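Local coordinates for protein alanine glyoxylate transaminase (Thermococcus litoralis, PDB 2ZC0) that probably transfers the amino group of alanine to glyoxylate, using pyridoxal 5'-phosphate as its cofactor, and forms a homodimer, at residues A[295-298]-A[299-303]; A[307-310]-A[311-314]; A[313-316]-A[317-321]; A[379-382]-A[383-387]; A[386-389]-A[390-394]. All coordinates share one frame; numbering follows the deposited sequence.

Contact 1 of 5, residues A[295-298]-A[299-303]; sequences YFEK and YHLEG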
# COMPACT_ATOMS: atom_id res chain seq x y z
N TYR A 295 -35.05 -28.62 9.21
CA TYR A 295 -35.77 -28.01 8.10
C TYR A 295 -34.98 -28.01 6.79
O TYR A 295 -35.52 -27.70 5.73
CB TYR A 295 -36.19 -26.57 8.45
CG TYR A 295 -37.28 -26.53 9.50
CD1 TYR A 295 -37.65 -25.34 10.12
CD2 TYR A 295 -37.94 -27.70 9.89
CE1 TYR A 295 -38.63 -25.32 11.11
CE2 TYR A 295 -38.92 -27.69 10.86
CZ TYR A 295 -39.26 -26.50 11.47
OH TYR A 295 -40.22 -26.53 12.45
N PHE A 296 -33.69 -28.34 6.87
CA PHE A 296 -32.88 -28.39 5.66
C PHE A 296 -33.38 -29.59 4.87
O PHE A 296 -33.47 -29.55 3.64
CB PHE A 296 -31.40 -28.59 6.00
CG PHE A 296 -30.51 -28.67 4.79
CD1 PHE A 296 -30.40 -27.59 3.92
CD2 PHE A 296 -29.81 -29.84 4.50
CE1 PHE A 296 -29.60 -27.66 2.78
CE2 PHE A 296 -29.01 -29.92 3.36
CZ PHE A 296 -28.91 -28.83 2.49
N GLU A 297 -33.70 -30.66 5.60
CA GLU A 297 -34.20 -31.88 4.98
C GLU A 297 -35.65 -31.67 4.56
O GLU A 297 -36.01 -31.87 3.40
CB GLU A 297 -34.16 -33.03 5.99
CG GLU A 297 -33.31 -34.22 5.57
CD GLU A 297 -34.07 -35.53 5.64
OE1 GLU A 297 -33.42 -36.59 5.79
OE2 GLU A 297 -35.32 -35.51 5.54
N LYS A 298 -36.46 -31.23 5.51
CA LYS A 298 -37.88 -31.02 5.30
C LYS A 298 -38.30 -29.94 4.30
O LYS A 298 -39.31 -30.11 3.61
CB LYS A 298 -38.57 -30.75 6.64
CG LYS A 298 -40.07 -30.50 6.52
CD LYS A 298 -40.76 -30.49 7.88
CE LYS A 298 -42.27 -30.38 7.74
NZ LYS A 298 -42.98 -30.63 9.03
N TYR A 299 -37.55 -28.85 4.19
CA TYR A 299 -37.96 -27.79 3.27
C TYR A 299 -37.07 -27.52 2.07
O TYR A 299 -37.55 -27.07 1.03
CB TYR A 299 -38.15 -26.48 4.03
CG TYR A 299 -39.30 -26.52 5.01
CD1 TYR A 299 -39.07 -26.78 6.36
CD2 TYR A 299 -40.61 -26.33 4.58
CE1 TYR A 299 -40.13 -26.83 7.27
CE2 TYR A 299 -41.67 -26.38 5.47
CZ TYR A 299 -41.43 -26.63 6.81
OH TYR A 299 -42.49 -26.69 7.69
N HIS A 300 -35.77 -27.79 2.21
CA HIS A 300 -34.86 -27.55 1.10
C HIS A 300 -34.59 -28.81 0.29
O HIS A 300 -34.83 -28.84 -0.91
CB HIS A 300 -33.54 -26.97 1.62
CG HIS A 300 -32.58 -26.61 0.53
ND1 HIS A 300 -31.69 -27.52 -0.02
CD2 HIS A 300 -32.39 -25.45 -0.15
CE1 HIS A 300 -31.01 -26.93 -0.99
NE2 HIS A 300 -31.42 -25.68 -1.09
N LEU A 301 -34.10 -29.86 0.95
CA LEU A 301 -33.81 -31.11 0.25
C LEU A 301 -35.01 -31.72 -0.46
O LEU A 301 -34.89 -32.15 -1.61
CB LEU A 301 -33.22 -32.14 1.22
CG LEU A 301 -31.80 -31.89 1.71
CD1 LEU A 301 -31.37 -33.02 2.63
CD2 LEU A 301 -30.85 -31.78 0.52
N GLU A 302 -36.15 -31.76 0.21
CA GLU A 302 -37.35 -32.35 -0.39
C GLU A 302 -38.36 -31.29 -0.82
O GLU A 302 -39.52 -31.60 -1.11
CB GLU A 302 -38.01 -33.32 0.59
CG GLU A 302 -38.51 -32.69 1.88
CD GLU A 302 -39.04 -33.72 2.87
OE1 GLU A 302 -38.27 -34.65 3.22
OE2 GLU A 302 -40.21 -33.60 3.29
N GLY A 303 -37.91 -30.04 -0.87
CA GLY A 303 -38.79 -28.96 -1.28
C GLY A 303 -38.12 -28.06 -2.31
O GLY A 303 -38.21 -28.31 -3.51
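Tyr299 N bonds back to Tyr295 O at 2.8 Å as in an ordinary alpha-helix, but the next turn widens: Leu301 N reaches Phe296 O, five residues back, at 2.8 Å with an almost straight N-H...O angle of 173°, and Glu302 N does the same to Glu297 O. These i to i+5 bonds mark a pi-type turn near the start of the long helix 295-322, and the i to i+4 bond from His300 N to Phe296 O is left weak. On one flank the two tyrosines make a T-shaped pair, planes at 88°: the edge of Tyr299, led by CE1, comes down on the face of Tyr295, 3.5 Å from its CD2. Lys298, extended from CG onward with CG anti to the backbone N, runs alongside Tyr299 and lays CG over a face of that ring, 4.0 Å from the centroid, in a CH-pi contact. On the other flank the rings of Phe296 and His300 are nearly parallel, 10° apart, yet slid so far that they barely overlap, while Leu301 CG makes an off-centre CH-pi contact with Phe296. The carboxylates of Glu297 and Glu302 approach to 3.9 Å between OE2 and OE1, a like-charge pair likely to be mildly unfavourable. Tyr295 and Tyr299 rest on Val53 of helix 51-64, Phe296 meets Phe87 and Tyr91 of helix 78-91 edge-to-face, and Tyr290 of helix 281-292 packs against Tyr295, Phe296 and His300.

Contact 2 of 5, residues A[307-310]-A[311-314]; sequences GYKE and KRDI
Lys311 lays its CG 3.5 Å from Gly307 O, one turn earlier, and then runs out extended through the buried part of the contact to a salt bridge from NZ to Asp45, with Ser383 O and Pro385 O as further acceptors. Tyr308 is buried there too, its OH bonded to Asp45 N. At the margin of this packed part Glu310 and Ile314 lie side by side, CG of the glutamate 3.9 Å from CD1 of the isoleucine, beside the backbone bond from Ile314 N to Glu310 O, 2.8 Å; Ile314 continues onto Ile390 and Pro391 of helix 389-404, and the Glu310 carboxylate pairs with Lys387. The segment is regular alpha-helix, the middle of helix 295-322, with Lys311, Arg312, Asp313 and Ile314 each bonded to the carbonyl four residues back. Arg312 is also buried: bent at chi2 (-73°) and chi3 (-57°), it curls round so that NE and NH2 both grip Asp313 OD1, side-on and each at 2.7 Å. With an asparagine in place of Asp313, the guanidinium would probably lose its charged partner at NE and lean on Glu223 and Pro331 O for its position. Lys309 and the partly exposed Asp313 form the looser, solvent side, where the extended lysine runs beside Arg312 with Lys309 CG 3.8 Å from Arg312 NH2, while Lys309 NZ is 5.1 Å from Arg312 NH2.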
# COMPACT_ATOMS: atom_id res chain seq x y z
N GLY A 307 -37.75 -28.10 -6.46
CA GLY A 307 -38.36 -26.98 -7.14
C GLY A 307 -37.38 -26.32 -8.08
O GLY A 307 -37.73 -26.00 -9.21
N TYR A 308 -36.14 -26.10 -7.62
CA TYR A 308 -35.12 -25.46 -8.44
C TYR A 308 -34.70 -26.37 -9.59
O TYR A 308 -34.49 -25.91 -10.71
CB TYR A 308 -33.87 -25.11 -7.60
CG TYR A 308 -34.07 -23.96 -6.64
CD1 TYR A 308 -34.47 -22.70 -7.09
CD2 TYR A 308 -33.86 -24.13 -5.27
CE1 TYR A 308 -34.66 -21.64 -6.20
CE2 TYR A 308 -34.04 -23.08 -4.38
CZ TYR A 308 -34.45 -21.84 -4.85
OH TYR A 308 -34.64 -20.80 -3.97
N LYS A 309 -34.57 -27.66 -9.30
CA LYS A 309 -34.19 -28.62 -10.33
C LYS A 309 -35.21 -28.55 -11.47
O LYS A 309 -34.86 -28.63 -12.64
CB LYS A 309 -34.15 -30.02 -9.73
CG LYS A 309 -33.71 -31.10 -10.70
CD LYS A 309 -33.61 -32.43 -10.01
CE LYS A 309 -33.07 -33.49 -10.96
NZ LYS A 309 -32.84 -34.79 -10.27
N GLU A 310 -36.49 -28.41 -11.11
CA GLU A 310 -37.55 -28.33 -12.11
C GLU A 310 -37.39 -27.07 -12.95
O GLU A 310 -37.49 -27.12 -14.18
CB GLU A 310 -38.91 -28.35 -11.41
CG GLU A 310 -40.10 -28.28 -12.33
CD GLU A 310 -41.41 -28.38 -11.58
OE1 GLU A 310 -41.60 -27.62 -10.60
OE2 GLU A 310 -42.26 -29.21 -11.97
N LYS A 311 -37.14 -25.94 -12.30
CA LYS A 311 -36.95 -24.69 -13.02
C LYS A 311 -35.71 -24.82 -13.90
O LYS A 311 -35.63 -24.23 -14.97
CB LYS A 311 -36.76 -23.53 -12.04
CG LYS A 311 -37.99 -23.18 -11.22
CD LYS A 311 -37.72 -21.89 -10.49
CE LYS A 311 -38.88 -21.45 -9.62
NZ LYS A 311 -38.62 -20.09 -9.11
N ARG A 312 -34.75 -25.61 -13.43
CA ARG A 312 -33.51 -25.85 -14.16
C ARG A 312 -33.83 -26.60 -15.46
O ARG A 312 -33.32 -26.25 -16.53
CB ARG A 312 -32.56 -26.69 -13.29
CG ARG A 312 -31.14 -26.89 -13.84
CD ARG A 312 -31.10 -27.88 -15.01
NE ARG A 312 -31.66 -29.19 -14.67
CZ ARG A 312 -30.97 -30.20 -14.15
NH1 ARG A 312 -29.67 -30.08 -13.89
NH2 ARG A 312 -31.59 -31.35 -13.88
N ASP A 313 -34.68 -27.61 -15.37
CA ASP A 313 -35.06 -28.40 -16.54
C ASP A 313 -35.95 -27.59 -17.48
O ASP A 313 -35.78 -27.64 -18.69
CB ASP A 313 -35.79 -29.68 -16.12
CG ASP A 313 -34.98 -30.52 -15.17
OD1 ASP A 313 -33.77 -30.68 -15.40
OD2 ASP A 313 -35.56 -31.03 -14.19
N ILE A 314 -36.88 -26.83 -16.90
CA ILE A 314 -37.79 -25.99 -17.67
C ILE A 314 -37.05 -24.95 -18.50
O ILE A 314 -37.38 -24.74 -19.67
CB ILE A 314 -38.82 -25.27 -16.74
CG1 ILE A 314 -39.81 -26.29 -16.15
CG2 ILE A 314 -39.60 -24.22 -17.51
CD1 ILE A 314 -40.82 -25.68 -15.20

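Contact 3 of 5, residues A[313-316]-A[317-321]; sequences DIML and KALEN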
# COMPACT_ATOMS: atom_id res chain seq x y z
N ASP A 313 -34.68 -27.61 -15.37
CA ASP A 313 -35.06 -28.40 -16.54
C ASP A 313 -35.95 -27.59 -17.48
O ASP A 313 -35.78 -27.64 -18.69
CB ASP A 313 -35.79 -29.68 -16.12
CG ASP A 313 -34.98 -30.52 -15.17
OD1 ASP A 313 -33.77 -30.68 -15.40
OD2 ASP A 313 -35.56 -31.03 -14.19
N ILE A 314 -36.88 -26.83 -16.90
CA ILE A 314 -37.79 -25.99 -17.67
C ILE A 314 -37.05 -24.95 -18.50
O ILE A 314 -37.38 -24.74 -19.67
CB ILE A 314 -38.82 -25.27 -16.74
CG1 ILE A 314 -39.81 -26.29 -16.15
CG2 ILE A 314 -39.60 -24.22 -17.51
CD1 ILE A 314 -40.82 -25.68 -15.20
N MET A 315 -36.05 -24.29 -17.92
CA MET A 315 -35.30 -23.28 -18.68
C MET A 315 -34.50 -23.94 -19.79
O MET A 315 -34.37 -23.39 -20.89
CB MET A 315 -34.37 -22.47 -17.78
CG MET A 315 -33.54 -21.44 -18.57
SD MET A 315 -32.66 -20.21 -17.58
CE MET A 315 -34.01 -19.16 -17.09
N LEU A 316 -33.94 -25.11 -19.50
CA LEU A 316 -33.18 -25.84 -20.50
C LEU A 316 -34.12 -26.37 -21.59
O LEU A 316 -33.75 -26.40 -22.76
CB LEU A 316 -32.42 -27.00 -19.86
CG LEU A 316 -31.26 -26.58 -18.94
CD1 LEU A 316 -30.54 -27.84 -18.47
CD2 LEU A 316 -30.30 -25.66 -19.69
N LYS A 317 -35.33 -26.78 -21.19
CA LYS A 317 -36.32 -27.27 -22.15
C LYS A 317 -36.70 -26.15 -23.11
O LYS A 317 -36.73 -26.33 -24.32
CB LYS A 317 -37.60 -27.75 -21.46
CG LYS A 317 -37.64 -29.19 -20.97
CD LYS A 317 -39.10 -29.64 -20.79
CE LYS A 317 -39.28 -30.57 -19.58
NZ LYS A 317 -39.08 -29.86 -18.28
N ALA A 318 -37.02 -25.00 -22.53
CA ALA A 318 -37.41 -23.84 -23.31
C ALA A 318 -36.30 -23.40 -24.26
O ALA A 318 -36.56 -23.11 -25.42
CB ALA A 318 -37.79 -22.70 -22.38
N LEU A 319 -35.07 -23.37 -23.76
CA LEU A 319 -33.94 -22.96 -24.57
C LEU A 319 -33.68 -23.89 -25.74
O LEU A 319 -33.56 -23.44 -26.88
CB LEU A 319 -32.67 -22.86 -23.70
CG LEU A 319 -32.48 -21.57 -22.89
CD1 LEU A 319 -31.39 -21.77 -21.86
CD2 LEU A 319 -32.14 -20.41 -23.82
N GLU A 320 -33.59 -25.18 -25.46
CA GLU A 320 -33.33 -26.18 -26.49
C GLU A 320 -34.47 -26.24 -27.51
O GLU A 320 -34.27 -26.60 -28.67
CB GLU A 320 -33.11 -27.55 -25.84
CG GLU A 320 -31.95 -28.33 -26.43
CD GLU A 320 -31.09 -29.00 -25.37
OE1 GLU A 320 -31.66 -29.60 -24.43
OE2 GLU A 320 -29.84 -28.93 -25.47
N ASN A 321 -35.67 -25.86 -27.06
CA ASN A 321 -36.85 -25.86 -27.91
C ASN A 321 -36.96 -24.62 -28.80
O ASN A 321 -37.37 -24.72 -29.96
CB ASN A 321 -38.11 -25.97 -27.04
CG ASN A 321 -39.39 -25.84 -27.84
OD1 ASN A 321 -39.38 -25.93 -29.07
ND2 ASN A 321 -40.51 -25.64 -27.13
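Asp313 O takes the shortest bond of this helical turn, 2.7 Å from Lys317 N, and the Lys317 side chain crowds round the same oxygen with CB and CG each 3.3 Å away. The lysine then curls back: bent at chi3 (-143°) and chi4 (69°), it brings NZ over the backbone of Asp313, 3.9 Å from its CB. Lys317 NZ remains 5.5 Å from Asp313 OD2, too far for a salt bridge, though the opposite charges may still attract weakly. The next three bonds follow in alpha-helical order, with Ala318, Leu319 and Glu320 bonded through their N atoms to Ile314, Met315 and Leu316 O. On the buried side Met315 and Leu319 point the same way, side by side, and Met315 CG touches Leu319 CD1 at 3.9 Å. Met315 has CG anti to its own N (chi1 178°), which sends the thioether out from the helix. The small Ala318 keeps its CB 3.4 Å from Ile314 O. Through this apolar stripe helix 295-322 lies against the last helix and the antiparallel strand pair 336-340 and 377-381: Met315 packs on Ile390, Ile394 and Val337, Ala318 on Ile394, and Leu319 on Val337 and Phe339. Lys317 and Glu320 are exposed, Glu320 having a long, weak ion pair with Lys330. This stretch of helix is therefore amphipathic, with apolar packing between Met315 and Leu319 on the covered side and only weak, distant charge pairs at the exposed one.

Contact 4 of 5, residues A[379-382]-A[383-387]; sequences RLNF and SRPSK
The flat carboxamide of Asn381 holds Ser383 OG in its plane, through a bond from ND2 of 2.8 Å that is practically straight at 174°. At its other end OD1 accepts from Arg384 N at 3.3 Å, with the donor tilted 19° from the carbonyl plane. The amide thus caps a turn at the end of strand 377-381 of the class I aminotransferase fold, its oxygen taking the backbone N-H three residues on, where the strand gives way to the loop before helix 389-404. Asn381 can reach forward because its CG lies anti to the backbone N (chi1 164°). The ring of Phe382 is met obliquely by Ser383 N, 3.8 Å from CG; the buried ring packs on Arg312 and Met315 of helix 295-322 and Val337 of strand 336-340. Both polar atoms of the buried amide are used inside the turn. Ser383 OG has a second partner, Asp43 O, and Arg384 carries on to Ser38 O and to a salt bridge with Glu389. The Asn381 side chain is about 9 Å from the bound pyridoxamine phosphate, and on the strand leading up to it Arg379 NH1 hydrogen-bonds to OD1 of Asn186, a residue of that cofactor pocket. Pro385 closes the turn from across, its CD 3.4 Å from Asn381 OD1 and its CG 3.6 Å from Asn381 O.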
# COMPACT_ATOMS: atom_id res chain seq x y z
N ARG A 379 -25.68 -13.96 -18.96
CA ARG A 379 -25.98 -14.87 -17.87
C ARG A 379 -27.48 -14.88 -17.60
O ARG A 379 -28.13 -13.83 -17.55
CB ARG A 379 -25.23 -14.45 -16.61
CG ARG A 379 -25.16 -15.51 -15.55
CD ARG A 379 -24.65 -14.90 -14.27
NE ARG A 379 -25.71 -14.11 -13.66
CZ ARG A 379 -25.58 -13.42 -12.53
NH1 ARG A 379 -24.43 -13.42 -11.88
NH2 ARG A 379 -26.63 -12.77 -12.04
N LEU A 380 -28.02 -16.08 -17.42
CA LEU A 380 -29.44 -16.26 -17.17
C LEU A 380 -29.64 -17.00 -15.87
O LEU A 380 -28.99 -18.02 -15.62
CB LEU A 380 -30.09 -17.07 -18.29
CG LEU A 380 -29.93 -16.60 -19.73
CD1 LEU A 380 -30.62 -17.59 -20.68
CD2 LEU A 380 -30.53 -15.20 -19.87
N ASN A 381 -30.57 -16.52 -15.06
CA ASN A 381 -30.86 -17.14 -13.78
C ASN A 381 -32.22 -17.83 -13.81
O ASN A 381 -33.17 -17.30 -14.37
CB ASN A 381 -30.85 -16.06 -12.69
CG ASN A 381 -31.51 -16.53 -11.44
OD1 ASN A 381 -32.65 -16.15 -11.14
ND2 ASN A 381 -30.82 -17.39 -10.70
N PHE A 382 -32.33 -19.01 -13.20
CA PHE A 382 -33.61 -19.72 -13.18
C PHE A 382 -34.18 -19.96 -11.78
O PHE A 382 -35.28 -20.50 -11.64
CB PHE A 382 -33.53 -21.06 -13.94
CG PHE A 382 -32.43 -21.97 -13.47
CD1 PHE A 382 -31.18 -21.93 -14.07
CD2 PHE A 382 -32.65 -22.86 -12.44
CE1 PHE A 382 -30.15 -22.78 -13.65
CE2 PHE A 382 -31.63 -23.71 -12.00
CZ PHE A 382 -30.38 -23.67 -12.61
N SER A 383 -33.45 -19.55 -10.75
CA SER A 383 -33.92 -19.75 -9.38
C SER A 383 -35.05 -18.82 -8.95
O SER A 383 -35.99 -19.27 -8.29
CB SER A 383 -32.74 -19.65 -8.40
OG SER A 383 -32.09 -18.39 -8.46
N ARG A 384 -34.97 -17.54 -9.32
CA ARG A 384 -35.99 -16.57 -8.91
C ARG A 384 -37.29 -16.55 -9.74
O ARG A 384 -38.39 -16.61 -9.18
CB ARG A 384 -35.41 -15.16 -8.90
CG ARG A 384 -36.11 -14.25 -7.91
CD ARG A 384 -36.41 -12.89 -8.49
NE ARG A 384 -37.66 -12.85 -9.24
CZ ARG A 384 -37.79 -13.14 -10.53
NH1 ARG A 384 -36.73 -13.48 -11.25
NH2 ARG A 384 -38.99 -13.06 -11.12
N PRO A 385 -37.17 -16.43 -11.07
CA PRO A 385 -38.40 -16.41 -11.87
C PRO A 385 -39.29 -17.64 -11.64
O PRO A 385 -38.79 -18.74 -11.41
CB PRO A 385 -37.88 -16.32 -13.30
CG PRO A 385 -36.56 -17.03 -13.21
CD PRO A 385 -35.98 -16.49 -11.93
N SER A 386 -40.60 -17.44 -11.67
CA SER A 386 -41.56 -18.52 -11.46
C SER A 386 -41.48 -19.57 -12.58
O SER A 386 -40.91 -19.31 -13.64
CB SER A 386 -42.98 -17.95 -11.43
OG SER A 386 -43.32 -17.41 -12.69
N LYS A 387 -42.06 -20.74 -12.33
CA LYS A 387 -42.09 -21.81 -13.32
C LYS A 387 -42.69 -21.27 -14.62
O LYS A 387 -42.23 -21.58 -15.71
CB LYS A 387 -42.96 -22.97 -12.82
CG LYS A 387 -42.18 -24.14 -12.24
CD LYS A 387 -43.11 -25.16 -11.60
CE LYS A 387 -44.05 -25.81 -12.61
NZ LYS A 387 -43.34 -26.74 -13.53

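Contact 5 of 5, residues A[386-389]-A[390-394]; sequences SKEE and IPIGI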
# COMPACT_ATOMS: atom_id res chain seq x y z
N SER A 386 -40.60 -17.44 -11.67
CA SER A 386 -41.56 -18.52 -11.46
C SER A 386 -41.48 -19.57 -12.58
O SER A 386 -40.91 -19.31 -13.64
CB SER A 386 -42.98 -17.95 -11.43
OG SER A 386 -43.32 -17.41 -12.69
N LYS A 387 -42.06 -20.74 -12.33
CA LYS A 387 -42.09 -21.81 -13.32
C LYS A 387 -42.69 -21.27 -14.62
O LYS A 387 -42.23 -21.58 -15.71
CB LYS A 387 -42.96 -22.97 -12.82
CG LYS A 387 -42.18 -24.14 -12.24
CD LYS A 387 -43.11 -25.16 -11.60
CE LYS A 387 -44.05 -25.81 -12.61
NZ LYS A 387 -43.34 -26.74 -13.53
N GLU A 388 -43.72 -20.44 -14.45
CA GLU A 388 -44.46 -19.81 -15.54
C GLU A 388 -43.66 -18.75 -16.31
O GLU A 388 -43.64 -18.75 -17.54
CB GLU A 388 -45.73 -19.19 -14.94
CG GLU A 388 -46.97 -19.13 -15.83
CD GLU A 388 -46.98 -17.93 -16.77
OE1 GLU A 388 -46.58 -16.82 -16.33
OE2 GLU A 388 -47.40 -18.09 -17.93
N GLU A 389 -43.00 -17.84 -15.57
CA GLU A 389 -42.22 -16.76 -16.18
C GLU A 389 -41.05 -17.21 -17.03
O GLU A 389 -40.73 -16.58 -18.05
CB GLU A 389 -41.70 -15.81 -15.09
CG GLU A 389 -42.75 -14.97 -14.40
CD GLU A 389 -42.14 -14.02 -13.37
OE1 GLU A 389 -41.50 -14.50 -12.41
OE2 GLU A 389 -42.31 -12.79 -13.53
N ILE A 390 -40.38 -18.28 -16.63
CA ILE A 390 -39.23 -18.77 -17.37
C ILE A 390 -39.48 -18.97 -18.87
O ILE A 390 -38.79 -18.40 -19.70
CB ILE A 390 -38.68 -20.06 -16.75
CG1 ILE A 390 -38.18 -19.77 -15.33
CG2 ILE A 390 -37.55 -20.62 -17.60
CD1 ILE A 390 -37.68 -20.99 -14.58
N PRO A 391 -40.49 -19.78 -19.24
CA PRO A 391 -40.76 -20.00 -20.68
C PRO A 391 -41.05 -18.70 -21.42
O PRO A 391 -40.54 -18.47 -22.51
CB PRO A 391 -41.96 -20.94 -20.66
CG PRO A 391 -41.77 -21.71 -19.37
CD PRO A 391 -41.39 -20.61 -18.42
N ILE A 392 -41.89 -17.86 -20.82
CA ILE A 392 -42.24 -16.59 -21.43
C ILE A 392 -40.98 -15.75 -21.62
O ILE A 392 -40.77 -15.18 -22.69
CB ILE A 392 -43.25 -15.82 -20.54
CG1 ILE A 392 -44.53 -16.65 -20.38
CG2 ILE A 392 -43.58 -14.48 -21.16
CD1 ILE A 392 -45.52 -16.05 -19.41
N GLY A 393 -40.14 -15.70 -20.59
CA GLY A 393 -38.91 -14.94 -20.65
C GLY A 393 -37.96 -15.44 -21.73
O GLY A 393 -37.40 -14.65 -22.49
N ILE A 394 -37.77 -16.75 -21.81
CA ILE A 394 -36.89 -17.30 -22.83
C ILE A 394 -37.47 -17.14 -24.24
O ILE A 394 -36.71 -17.03 -25.21
CB ILE A 394 -36.57 -18.80 -22.58
CG1 ILE A 394 -35.49 -18.93 -21.50
CG2 ILE A 394 -36.10 -19.47 -23.86
CD1 ILE A 394 -36.05 -19.00 -20.11
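Glu388 and Ile392 cross at an angle, the glutamate bent at chi2 (-83°) so that its carboxylate swings over CD1 of Ile392, with OE2 3.1 Å away. Ile390 points elsewhere: its CG1 comes down at 3.2 Å on Ser386 O, which also accepts from Ile390 N, and its side chain packs onto Lys311 and Met315 of helix 295-322. Ser386 and Glu389 face each other as a capping box at the start of helix 389-404. Glu389 N gives a 2.9 Å bond to Ser386 OG, and in return Ser386 N reaches Glu389 OE1 at 3.2 Å, on the anti lone pair; the same carboxylate oxygen also has a salt bridge to Arg384. Pro391 sits in the first turn, where it has no N-H to offer, and lays its ring CD between Lys387 O and Glu388 O, 3.0 Å from each. With an alanine in place of Pro391 the ring that touches both carbonyls is gone, and the first turn would probably flex more. One turn on, Gly393 N bonds to Glu389 O at 2.8 Å.

Overall arrangement
Contacts 1, 2 and 3 run in series along helix 295-322, the centres of contacts 1 and 2 lying 16 Å apart and those of contacts 2 and 3, which share Asp313 and Ile314, 10 Å apart. Contacts 4 and 5, which share Ser386 and Lys387, form the loop and helix start covering the later part of that helix. Met315 of contact 3 reaches both. Contact 1 stays about 10 Å, nearest atoms, from contacts 4 and 5. The bound cofactor is about 9 Å from the Asn381 side chain of contact 4, about 12 Å from the Tyr308 side chain of contact 2 and about 13 Å from that of His300 in contact 1.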